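Type III restriction-modification enzyme EcoP15I Mod subunit (Escherichia coli, PDB 4ZCF) transfers methyl groups from S-adenosylmethionine to N6 of the second adenine of 5'-CAGCAG-3', and is needed with the Res subunit for DNA restriction. Local coordinates at residues 218-223 with 245-250; 189-194 with 251-256. All coordinates share one frame; numbering follows the deposited sequence.

Contact 1: residues 218-223 with 245-250; sequences QNHVGD and IVYTKN
Strands 220-223 and 245-248 run antiparallel, with a beta bulge between the non-hydrogen-bonded pair His220-Tyr247 and the hydrogen-bonded pair Gly222-Val246. At the bulge Val221 N donates to Val246 O (3.0 Å). Gly222, at phi 155°, adopts a backbone shape poorly accessible to other residues.

The tight part lies on the face of His220 and Tyr247. His220 CA sits over the tyrosine ring face, a CH-pi contact 3.9 Å from the ring centroid. Histidine suits because its flat ring can lie obliquely across Tyr247 while NE2, in the ring plane, donates to Asp223 OD1 (2.8 Å) from above the carboxylate plane. Val221, the extra residue of the bulge, points toward the partner strand, where CB meets Val246 CG1 at 3.8 Å and CG2 meets Thr248 CB. Asn219 packs closely, CB against Thr248 O and CG2, its amide held by Phe215 O (from ND2) and Lys251 N (to OD1).

Beyond the Thr248 N to Asn219 O bond (3.0 Å) the strand pairing ends: Lys249 and Asn250 point their side chains away, Lys249 NZ bonding to Met189 O. Helix 204-215 covers the Tyr247 face, with Asp212 bonding the phenol OH; strand 193-199 flanks 245-248, and Ile237 of the second subunit packs on Val221 and Val246.

Contact 2: residues 189-194 with 251-256; sequences MREDGT and KEQLIS
A type I beta turn from Arg190 to Gly193, at the corner between strand 189-190 and strand 193-199, meets the loop that follows strand 241-248. Gly193 N closes the turn on Arg190 O (2.9 Å), and a glycine suits its fourth position because a beta carbon there would crowd that same oxygen. Asp192 fills the third position. Its CG stands between its own backbone N and carbonyl carbon (chi1 69°), which swings the carboxylate away from the loop and toward Arg190.

There the arginine grips it side-on: NE donates to OD1 (2.7 Å) and NH2 to OD2 (2.8 Å), each oxygen offering its syn lone pair, with the carboxylate at the guanidinium edge. Two parallel bonds fix the rotation of both flat groups, while the third nitrogen, NH1, makes a salt bridge to Glu434.

The turn leads into a central strand of the Rossmann-like methyltransferase sheet, where 193-199 runs between 117-122 and 241-248. An alanine in place of Asp192 removes both carboxylate bonds and would probably leave the Arg190 guanidinium less firmly oriented, with Glu434 as its remaining salt-bridge partner among those named.

Across the contact the touch is by carbon and backbone. Asp192 CB lies 3.2 Å from Gln253 O, and Glu191 CB meets Gln253 CB at 4.0 Å; the glutamine chain then bends at chi2, so its amide leads away, which suits a polar residue at an exposed place. Leu254, with CG anti to the backbone N (chi1 179°), brings CD1 to Thr194 CG2 at 3.7 Å, the two side chains crossing at about a right angle. Buried leucine methyls suit this inner end, where Leu254 also packs on Val221 and Thr248, whereas Ser256 farther along the loop packs against a DNA phosphate.

Overall arrangement
Contacts 1 and 2 have centres about 9 Å apart at the same end of the methyltransferase sheet, where 241-248 lies between 220-227 and 193-199. The 245-250 segment runs straight on into 251-256, and cross-ties bind the two sites: Asn219 OD1 probably accepts a bond from Lys251 N (2.8 Å), and Lys249 NZ probably donates to Met189 O (2.8 Å). Both contacts touch the second subunit. DNA comes nearer to contact 2, about 4 Å between nearest atoms against about 8 Å for contact 1. Residues 123-126, predicted to bind S-adenosylmethionine, follow strand 117-122, a neighbour of 193-199, beyond the end opposite contact 2; the Asn219 side chain lies about 14 Å from a manganese ion.

Contact 1: residues 218-223 with 245-250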
ATOM      1  N   GLN A 218       0.633  -1.449   5.593  1.00 39.56           N
ATOM      2  CA  GLN A 218       1.402  -2.658   5.307  1.00 39.32           C
ATOM      3  C   GLN A 218       1.871  -2.679   3.826  1.00 41.69           C
ATOM      4  O   GLN A 218       2.840  -3.380   3.466  1.00 40.38           O
ATOM      5  CB  GLN A 218       0.551  -3.896   5.621  1.00 40.08           C
ATOM      6  N   ASN A 219       1.178  -1.881   2.981  1.00 35.93           N
ATOM      7  CA  ASN A 219       1.450  -1.776   1.548  1.00 33.85           C
ATOM      8  C   ASN A 219       2.299  -0.571   1.193  1.00 34.96           C
ATOM      9  O   ASN A 219       2.514  -0.315   0.018  1.00 34.25           O
ATOM     10  CB  ASN A 219       0.148  -1.860   0.736  1.00 31.41           C
ATOM     11  CG  ASN A 219      -0.566  -3.178   0.898  1.00 38.68           C
ATOM     12  OD1 ASN A 219      -0.006  -4.272   0.684  1.00 35.53           O
ATOM     13  ND2 ASN A 219      -1.814  -3.103   1.308  1.00 27.02           N
ATOM     14  N   HIS A 220       2.807   0.172   2.200  1.00 30.68           N
ATOM     15  CA  HIS A 220       3.738   1.265   1.938  1.00 29.30           C
ATOM     16  C   HIS A 220       5.074   0.596   1.507  1.00 35.11           C
ATOM     17  O   HIS A 220       5.531  -0.346   2.176  1.00 35.43           O
ATOM     18  CB  HIS A 220       3.913   2.138   3.183  1.00 28.97           C
ATOM     19  CG  HIS A 220       4.937   3.231   3.041  1.00 32.37           C
ATOM     20  ND1 HIS A 220       6.052   3.298   3.873  1.00 34.41           N
ATOM     21  CD2 HIS A 220       4.990   4.265   2.174  1.00 33.52           C
ATOM     22  CE1 HIS A 220       6.726   4.368   3.488  1.00 33.21           C
ATOM     23  NE2 HIS A 220       6.128   4.983   2.474  1.00 33.24           N
ATOM     24  N   VAL A 221       5.645   1.022   0.357  1.00 30.64           N
ATOM     25  CA  VAL A 221       6.911   0.502  -0.166  1.00 29.47           C
ATOM     26  C   VAL A 221       8.135   1.288   0.432  1.00 34.22           C
ATOM     27  O   VAL A 221       9.136   0.691   0.873  1.00 34.58           O
ATOM     28  CB  VAL A 221       6.874   0.446  -1.719  1.00 33.02           C
ATOM     29  CG1 VAL A 221       8.257   0.242  -2.327  1.00 32.94           C
ATOM     30  CG2 VAL A 221       5.919  -0.642  -2.202  1.00 32.57           C
ATOM     31  N   GLY A 222       7.996   2.611   0.477  1.00 28.66           N
ATOM     32  CA  GLY A 222       8.989   3.546   0.982  1.00 26.14           C
ATOM     33  C   GLY A 222       8.774   4.898   0.345  1.00 30.89           C
ATOM     34  O   GLY A 222       7.892   5.059  -0.510  1.00 30.77           O
ATOM     35  N   ASP A 223       9.555   5.894   0.796  1.00 27.32           N
ATOM     36  CA  ASP A 223       9.523   7.253   0.281  1.00 26.11           C
ATOM     37  C   ASP A 223      10.886   7.570  -0.207  1.00 31.77           C
ATOM     38  O   ASP A 223      11.877   7.139   0.386  1.00 29.05           O
ATOM     39  CB  ASP A 223       9.057   8.271   1.334  1.00 27.68           C
ATOM     40  CG  ASP A 223       7.739   7.877   1.997  1.00 42.13           C
ATOM     41  OD1 ASP A 223       6.791   7.453   1.258  1.00 41.63           O
ATOM     42  OD2 ASP A 223       7.665   7.935   3.252  1.00 47.92           O
ATOM     43  N   ILE A 245       6.325   9.376  -2.715  1.00 33.92           N
ATOM     44  CA  ILE A 245       5.752   8.326  -1.875  1.00 34.40           C
ATOM     45  C   ILE A 245       5.403   7.127  -2.786  1.00 35.40           C
ATOM     46  O   ILE A 245       4.958   7.327  -3.904  1.00 34.84           O
ATOM     47  CB  ILE A 245       4.592   8.775  -0.934  1.00 39.04           C
ATOM     48  CG1 ILE A 245       3.247   8.760  -1.615  1.00 41.36           C
ATOM     49  CG2 ILE A 245       4.854  10.115  -0.222  1.00 41.42           C
ATOM     50  CD1 ILE A 245       2.134   8.652  -0.625  1.00 61.50           C
ATOM     51  N   VAL A 246       5.698   5.898  -2.348  1.00 30.88           N
ATOM     52  CA  VAL A 246       5.487   4.686  -3.154  1.00 29.94           C
ATOM     53  C   VAL A 246       4.622   3.690  -2.365  1.00 36.03           C
ATOM     54  O   VAL A 246       4.863   3.474  -1.177  1.00 38.53           O
ATOM     55  CB  VAL A 246       6.850   4.066  -3.602  1.00 31.69           C
ATOM     56  CG1 VAL A 246       6.659   2.915  -4.572  1.00 31.15           C
ATOM     57  CG2 VAL A 246       7.774   5.115  -4.206  1.00 30.94           C
ATOM     58  N   TYR A 247       3.586   3.144  -2.998  1.00 30.88           N
ATOM     59  CA  TYR A 247       2.695   2.147  -2.393  1.00 30.36           C
ATOM     60  C   TYR A 247       2.458   1.049  -3.418  1.00 34.75           C
ATOM     61  O   TYR A 247       2.686   1.238  -4.601  1.00 32.10           O
ATOM     62  CB  TYR A 247       1.341   2.760  -1.933  1.00 31.07           C
ATOM     63  CG  TYR A 247       1.367   3.488  -0.600  1.00 31.09           C
ATOM     64  CD1 TYR A 247       1.977   4.733  -0.472  1.00 32.23           C
ATOM     65  CD2 TYR A 247       0.766   2.939   0.531  1.00 31.22           C
ATOM     66  CE1 TYR A 247       2.037   5.389   0.753  1.00 29.64           C
ATOM     67  CE2 TYR A 247       0.824   3.588   1.766  1.00 31.55           C
ATOM     68  CZ  TYR A 247       1.442   4.823   1.865  1.00 32.13           C
ATOM     69  OH  TYR A 247       1.454   5.511   3.050  1.00 33.17           O
ATOM     70  N   THR A 248       2.036  -0.106  -2.944  1.00 34.80           N
ATOM     71  CA  THR A 248       1.735  -1.279  -3.750  1.00 34.89           C
ATOM     72  C   THR A 248       0.263  -1.632  -3.544  1.00 39.56           C
ATOM     73  O   THR A 248      -0.335  -1.158  -2.575  1.00 38.99           O
ATOM     74  CB  THR A 248       2.732  -2.409  -3.430  1.00 37.49           C
ATOM     75  OG1 THR A 248       2.493  -3.525  -4.281  1.00 35.05           O
ATOM     76  CG2 THR A 248       2.714  -2.830  -1.984  1.00 33.69           C
ATOM     77  N   LYS A 249      -0.345  -2.398  -4.479  1.00 36.60           N
ATOM     78  CA  LYS A 249      -1.739  -2.818  -4.306  1.00 35.69           C
ATOM     79  C   LYS A 249      -1.771  -3.944  -3.272  1.00 37.82           C
ATOM     80  O   LYS A 249      -2.544  -3.898  -2.320  1.00 36.29           O
ATOM     81  CB  LYS A 249      -2.357  -3.275  -5.629  1.00 37.62           C
ATOM     82  CG  LYS A 249      -3.785  -2.792  -5.774  1.00 40.58           C
ATOM     83  CD  LYS A 249      -4.825  -3.796  -5.316  1.00 38.99           C
ATOM     84  CE  LYS A 249      -6.207  -3.408  -5.789  1.00 41.16           C
ATOM     85  NZ  LYS A 249      -6.356  -3.515  -7.281  1.00 40.93           N
ATOM     86  N   ASN A 250      -0.862  -4.908  -3.433  1.00 35.31           N
ATOM     87  CA  ASN A 250      -0.691  -6.032  -2.530  1.00 36.10           C
ATOM     88  C   ASN A 250       0.790  -6.283  -2.321  1.00 41.06           C
ATOM     89  O   ASN A 250       1.443  -6.826  -3.221  1.00 39.61           O
ATOM     90  CB  ASN A 250      -1.358  -7.293  -3.100  1.00 36.80           C
ATOM     91  CG  ASN A 250      -1.480  -8.430  -2.134  1.00 52.65           C
ATOM     92  OD1 ASN A 250      -0.900  -8.439  -1.047  1.00 42.90           O
ATOM     93  ND2 ASN A 250      -2.232  -9.435  -2.531  1.00 52.68           N
TER

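Contact 2: residues 189-194 with 251-256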
ATOM      1  N   MET A 189      -5.006  -0.875 -10.537  1.00 35.79           N
ATOM      2  CA  MET A 189      -3.724  -1.461 -10.208  1.00 33.18           C
ATOM      3  C   MET A 189      -3.755  -2.944 -10.135  1.00 38.80           C
ATOM      4  O   MET A 189      -4.536  -3.518  -9.381  1.00 39.96           O
ATOM      5  CB  MET A 189      -3.232  -0.908  -8.873  1.00 35.00           C
ATOM      6  CG  MET A 189      -2.786   0.526  -8.941  1.00 39.06           C
ATOM      7  SD  MET A 189      -2.381   1.255  -7.338  1.00 43.49           S
ATOM      8  CE  MET A 189      -0.970   0.300  -6.946  1.00 40.21           C
ATOM      9  N   ARG A 190      -2.810  -3.575 -10.835  1.00 36.96           N
ATOM     10  CA  ARG A 190      -2.524  -5.011 -10.781  1.00 35.99           C
ATOM     11  C   ARG A 190      -2.090  -5.292  -9.320  1.00 43.33           C
ATOM     12  O   ARG A 190      -1.549  -4.392  -8.655  1.00 44.12           O
ATOM     13  CB  ARG A 190      -1.329  -5.282 -11.693  1.00 31.51           C
ATOM     14  CG  ARG A 190      -1.608  -6.070 -12.959  1.00 30.35           C
ATOM     15  CD  ARG A 190      -0.486  -5.906 -13.991  1.00 37.43           C
ATOM     16  NE  ARG A 190       0.746  -6.603 -13.611  1.00 45.67           N
ATOM     17  CZ  ARG A 190       1.771  -6.852 -14.433  1.00 61.39           C
ATOM     18  NH1 ARG A 190       1.732  -6.449 -15.702  1.00 39.04           N
ATOM     19  NH2 ARG A 190       2.845  -7.504 -13.990  1.00 44.49           N
ATOM     20  N   GLU A 191      -2.311  -6.510  -8.816  1.00 40.08           N
ATOM     21  CA  GLU A 191      -1.924  -6.851  -7.437  1.00 39.76           C
ATOM     22  C   GLU A 191      -0.426  -6.619  -7.173  1.00 42.25           C
ATOM     23  O   GLU A 191      -0.053  -6.159  -6.104  1.00 42.55           O
ATOM     24  CB  GLU A 191      -2.326  -8.284  -7.109  1.00 41.32           C
ATOM     25  CG  GLU A 191      -3.833  -8.448  -6.988  1.00 54.92           C
ATOM     26  CD  GLU A 191      -4.324  -8.683  -5.573  1.00 77.35           C
ATOM     27  OE1 GLU A 191      -4.304  -9.856  -5.130  1.00 65.53           O
ATOM     28  OE2 GLU A 191      -4.700  -7.695  -4.900  1.00 67.88           O
ATOM     29  N   ASP A 192       0.409  -6.890  -8.177  1.00 37.30           N
ATOM     30  CA  ASP A 192       1.868  -6.740  -8.147  1.00 35.44           C
ATOM     31  C   ASP A 192       2.303  -5.317  -8.578  1.00 36.52           C
ATOM     32  O   ASP A 192       3.481  -5.086  -8.808  1.00 34.50           O
ATOM     33  CB  ASP A 192       2.501  -7.825  -9.058  1.00 35.92           C
ATOM     34  CG  ASP A 192       2.285  -7.693 -10.561  1.00 45.03           C
ATOM     35  OD1 ASP A 192       1.373  -6.929 -10.978  1.00 46.43           O
ATOM     36  OD2 ASP A 192       3.020  -8.347 -11.320  1.00 50.03           O
ATOM     37  N   GLY A 193       1.314  -4.430  -8.752  1.00 33.21           N
ATOM     38  CA  GLY A 193       1.444  -3.051  -9.208  1.00 31.49           C
ATOM     39  C   GLY A 193       1.767  -2.072  -8.109  1.00 35.33           C
ATOM     40  O   GLY A 193       1.676  -2.411  -6.922  1.00 34.78           O
ATOM     41  N   THR A 194       2.215  -0.855  -8.516  1.00 33.41           N
ATOM     42  CA  THR A 194       2.676   0.234  -7.642  1.00 32.96           C
ATOM     43  C   THR A 194       2.232   1.622  -8.078  1.00 36.84           C
ATOM     44  O   THR A 194       2.084   1.885  -9.262  1.00 38.26           O
ATOM     45  CB  THR A 194       4.226   0.245  -7.526  1.00 38.89           C
ATOM     46  OG1 THR A 194       4.819   0.145  -8.819  1.00 42.35           O
ATOM     47  CG2 THR A 194       4.772  -0.840  -6.616  1.00 30.87           C
ATOM     48  N   LYS A 251       1.297  -5.948  -1.104  1.00 38.46           N
ATOM     49  CA  LYS A 251       2.687  -6.153  -0.702  1.00 39.58           C
ATOM     50  C   LYS A 251       3.181  -7.585  -0.888  1.00 45.79           C
ATOM     51  O   LYS A 251       4.363  -7.791  -1.153  1.00 46.68           O
ATOM     52  CB  LYS A 251       2.905  -5.677   0.738  1.00 43.67           C
ATOM     53  CG  LYS A 251       4.381  -5.509   1.140  1.00 57.51           C
ATOM     54  CD  LYS A 251       5.040  -4.259   0.598  1.00 59.77           C
ATOM     55  CE  LYS A 251       6.465  -4.176   1.071  1.00 76.43           C
ATOM     56  NZ  LYS A 251       7.124  -2.913   0.649  1.00 90.93           N
ATOM     57  N   GLU A 252       2.269  -8.555  -0.794  1.00 43.66           N
ATOM     58  CA  GLU A 252       2.522  -9.990  -0.932  1.00 43.93           C
ATOM     59  C   GLU A 252       2.787 -10.363  -2.382  1.00 48.62           C
ATOM     60  O   GLU A 252       3.621 -11.227  -2.641  1.00 50.27           O
ATOM     61  CB  GLU A 252       1.315 -10.796  -0.410  1.00 45.65           C
ATOM     62  CG  GLU A 252       0.893 -10.470   1.017  1.00 61.84           C
ATOM     63  CD  GLU A 252       1.749 -11.082   2.112  1.00 93.49           C
ATOM     64  OE1 GLU A 252       1.620 -12.306   2.354  1.00104.91           O
ATOM     65  OE2 GLU A 252       2.532 -10.336   2.742  1.00 82.11           O
ATOM     66  N   GLN A 253       2.088  -9.716  -3.331  1.00 43.86           N
ATOM     67  CA  GLN A 253       2.247 -10.018  -4.757  1.00 42.72           C
ATOM     68  C   GLN A 253       3.324  -9.172  -5.419  1.00 42.84           C
ATOM     69  O   GLN A 253       3.709  -9.422  -6.561  1.00 42.93           O
ATOM     70  CB  GLN A 253       0.899  -9.942  -5.500  1.00 44.32           C
ATOM     71  CG  GLN A 253      -0.138 -10.984  -5.036  1.00 41.95           C
ATOM     72  CD  GLN A 253       0.368 -12.400  -5.168  1.00 50.52           C
ATOM     73  OE1 GLN A 253       0.382 -13.172  -4.211  1.00 51.05           O
ATOM     74  NE2 GLN A 253       0.843 -12.763  -6.332  1.00 36.81           N
ATOM     75  N   LEU A 254       3.848  -8.211  -4.674  1.00 36.95           N
ATOM     76  CA  LEU A 254       4.908  -7.328  -5.118  1.00 36.10           C
ATOM     77  C   LEU A 254       6.230  -8.086  -5.189  1.00 41.95           C
ATOM     78  O   LEU A 254       6.604  -8.814  -4.260  1.00 41.92           O
ATOM     79  CB  LEU A 254       5.013  -6.119  -4.167  1.00 35.60           C
ATOM     80  CG  LEU A 254       6.110  -5.084  -4.466  1.00 39.57           C
ATOM     81  CD1 LEU A 254       5.831  -4.291  -5.749  1.00 37.54           C
ATOM     82  CD2 LEU A 254       6.293  -4.165  -3.284  1.00 41.73           C
ATOM     83  N   ILE A 255       6.935  -7.908  -6.302  1.00 39.68           N
ATOM     84  CA  ILE A 255       8.251  -8.505  -6.530  1.00 38.47           C
ATOM     85  C   ILE A 255       9.175  -8.088  -5.377  1.00 41.66           C
ATOM     86  O   ILE A 255       9.188  -6.921  -4.962  1.00 39.88           O
ATOM     87  CB  ILE A 255       8.778  -8.189  -7.955  1.00 40.22           C
ATOM     88  CG1 ILE A 255       9.917  -9.122  -8.354  1.00 40.24           C
ATOM     89  CG2 ILE A 255       9.090  -6.714  -8.155  1.00 40.28           C
ATOM     90  CD1 ILE A 255      10.026  -9.343  -9.807  1.00 45.51           C
ATOM     91  N   SER A 256       9.817  -9.089  -4.779  1.00 38.66           N
ATOM     92  CA  SER A 256      10.665  -8.948  -3.595  1.00 37.75           C
ATOM     93  C   SER A 256      11.862  -7.968  -3.719  1.00 39.77           C
ATOM     94  O   SER A 256      12.278  -7.390  -2.715  1.00 39.45           O
ATOM     95  CB  SER A 256      11.124 -10.323  -3.127  1.00 39.34           C
ATOM     96  OG  SER A 256      11.956 -10.914  -4.110  1.00 50.39           O
TER